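Local coordinates for protein HTLV-2 integrase catalytic core domain (Human T-cell leukemia virus 2, PDB 6QBT) that probably inserts viral DNA into the host genome as the magnesium-binding catalytic core of a deltaretroviral integrase, a part of the longer pol product, at residues Arg2-Leu5 against Pro6-Trp10. Residues are numbered along the deposited sequence; the frame is centred on the assembly and turned at random.
Sequences RGLL and PNHIW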
loop_
_atom_site.group_PDB
_atom_site.type_symbol
_atom_site.label_atom_id
_atom_site.label_comp_id
_atom_site.label_asym_id
_atom_site.label_seq_id
_atom_site.Cartn_x
_atom_site.Cartn_y
_atom_site.Cartn_z
ATOM N N ARG A 2 14.607 -12.050 -20.323
ATOM C CA ARG A 2 13.956 -12.053 -21.676
ATOM C C ARG A 2 13.145 -10.772 -21.947
ATOM O O ARG A 2 13.145 -10.273 -23.072
ATOM C CB ARG A 2 13.061 -13.263 -21.880
ATOM C CG ARG A 2 12.972 -13.645 -23.328
ATOM C CD ARG A 2 11.628 -14.260 -23.665
ATOM N NE ARG A 2 11.796 -15.489 -24.430
ATOM C CZ ARG A 2 12.232 -16.645 -23.929
ATOM N NH1 ARG A 2 12.567 -16.768 -22.649
ATOM N NH2 ARG A 2 12.345 -17.697 -24.723
ATOM N N GLY A 3 12.450 -10.251 -20.935
ATOM C CA GLY A 3 11.829 -8.927 -21.039
ATOM C C GLY A 3 12.874 -7.853 -21.333
ATOM O O GLY A 3 14.003 -7.912 -20.870
ATOM N N LEU A 4 12.495 -6.865 -22.115
ATOM C CA LEU A 4 13.411 -5.808 -22.542
ATOM C C LEU A 4 13.322 -4.576 -21.637
ATOM O O LEU A 4 14.206 -3.751 -21.632
ATOM C CB LEU A 4 13.146 -5.457 -24.010
ATOM C CG LEU A 4 13.492 -6.640 -24.925
ATOM C CD1 LEU A 4 12.856 -6.524 -26.298
ATOM C CD2 LEU A 4 15.003 -6.794 -25.057
ATOM N N LEU A 5 12.251 -4.447 -20.874
ATOM C CA LEU A 5 12.189 -3.421 -19.861
ATOM C C LEU A 5 11.220 -3.938 -18.816
ATOM O O LEU A 5 10.638 -5.018 -18.994
ATOM C CB LEU A 5 11.781 -2.081 -20.483
ATOM C CG LEU A 5 10.324 -1.788 -20.850
ATOM C CD1 LEU A 5 10.223 -0.307 -21.191
ATOM C CD2 LEU A 5 9.801 -2.631 -22.010
ATOM N N PRO A 6 11.072 -3.206 -17.700
ATOM C CA PRO A 6 10.158 -3.698 -16.690
ATOM C C PRO A 6 8.729 -3.834 -17.224
ATOM O O PRO A 6 8.313 -3.056 -18.086
ATOM C CB PRO A 6 10.239 -2.640 -15.599
ATOM C CG PRO A 6 11.525 -1.908 -15.806
ATOM C CD PRO A 6 11.786 -1.979 -17.275
ATOM N N ASN A 7 8.022 -4.846 -16.722
ATOM C CA ASN A 7 6.648 -5.187 -17.083
ATOM C C ASN A 7 6.405 -5.585 -18.531
ATOM O O ASN A 7 5.252 -5.625 -18.997
ATOM C CB ASN A 7 5.675 -4.109 -16.604
ATOM C CG ASN A 7 5.597 -4.030 -15.096
ATOM O OD1 ASN A 7 5.911 -4.989 -14.413
ATOM N ND2 ASN A 7 5.221 -2.869 -14.570
ATOM N N HIS A 8 7.473 -5.967 -19.229
ATOM C CA HIS A 8 7.349 -6.560 -20.559
ATOM C C HIS A 8 6.941 -8.042 -20.389
ATOM O O HIS A 8 5.899 -8.455 -20.901
ATOM C CB HIS A 8 8.625 -6.332 -21.375
ATOM C CG HIS A 8 8.592 -6.921 -22.753
ATOM N ND1 HIS A 8 9.700 -6.948 -23.571
ATOM C CD2 HIS A 8 7.607 -7.541 -23.449
ATOM C CE1 HIS A 8 9.403 -7.550 -24.708
ATOM N NE2 HIS A 8 8.138 -7.923 -24.660
ATOM N N ILE A 9 7.726 -8.823 -19.646
ATOM C CA ILE A 9 7.480 -10.265 -19.509
ATOM C C ILE A 9 7.701 -10.696 -18.061
ATOM O O ILE A 9 8.775 -10.469 -17.509
ATOM C CB ILE A 9 8.439 -11.119 -20.381
ATOM C CG1 ILE A 9 8.353 -10.737 -21.862
ATOM C CG2 ILE A 9 8.175 -12.618 -20.156
ATOM C CD1 ILE A 9 9.330 -11.476 -22.767
ATOM N N TRP A 10 6.678 -11.302 -17.470
ATOM C CA TRP A 10 6.765 -11.939 -16.161
ATOM C C TRP A 10 6.750 -13.472 -16.236
ATOM O O TRP A 10 6.210 -14.050 -17.193
ATOM C CB TRP A 10 5.573 -11.548 -15.327
ATOM C CG TRP A 10 5.546 -10.163 -14.841
ATOM C CD1 TRP A 10 6.386 -9.145 -15.166
ATOM C CD2 TRP A 10 4.577 -9.629 -13.990
ATOM N NE1 TRP A 10 6.007 -8.017 -14.542
ATOM C CE2 TRP A 10 4.889 -8.282 -13.801
ATOM C CE3 TRP A 10 3.469 -10.169 -13.332
ATOM C CZ2 TRP A 10 4.131 -7.440 -12.967
ATOM C CZ3 TRP A 10 2.711 -9.339 -12.497
ATOM C CH2 TRP A 10 3.046 -7.981 -12.336
HETATM O O HOH W 1 10.011 -7.553 -18.206
#
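His8 turns its imidazole back over the chain that precedes it, and ND1 accepts a hydrogen bond from the backbone N of Leu4 (3.2 Å). The bond is nearly straight, 166° at the hydrogen, although the donor sits 24° out of the ring plane. With CG anti to the backbone N (chi1 179°), the ring edge carrying ND1 is brought up to this amide. The Leu4 side chain runs alongside the imidazole in the same direction: its CB lies at the ring edge, in plane, and Leu4 CD1 reaches His8 CE1 at 3.9 Å. Against one face of the ring, offset toward the rim, rests CG1 of Ile9, so the imidazole is held by a polar grip at ND1 and by aliphatic carbon at edge and face. Ile9 CD1 crosses the Arg2 side chain obliquely and meets Arg2 CD at 3.7 Å, while the backbone of Gly3 passes close by.

On the other flank of His8, Leu5 crosses its side chain at about a right angle, Leu5 CD2 standing 3.9 Å from His8 CB. Leu5 O receives a weak hydrogen bond from His8 N (3.3 Å) that closes a type II beta turn from Leu5 to His8. A water bridges the same carbonyl to Ile9 N, donating to Leu5 O at 2.7 Å and accepting from the amide. From the third position of the turn, Asn7 OD1 accepts a hydrogen bond from the indole NE1 of Trp10 (3.0 Å), in the plane of the indole, while Asn7 ND2 bonds to Leu61 O. Trp10 itself packs on helix 47-61. The type II beta turn, with the His8 ring bonded back to the Leu4 amide, leads into strand 9-19, the central strand of the five-stranded mixed sheet in the RNase H-like fold of retroviral integrase cores; farther along that strand, Asp13 binds magnesium together with Asp70.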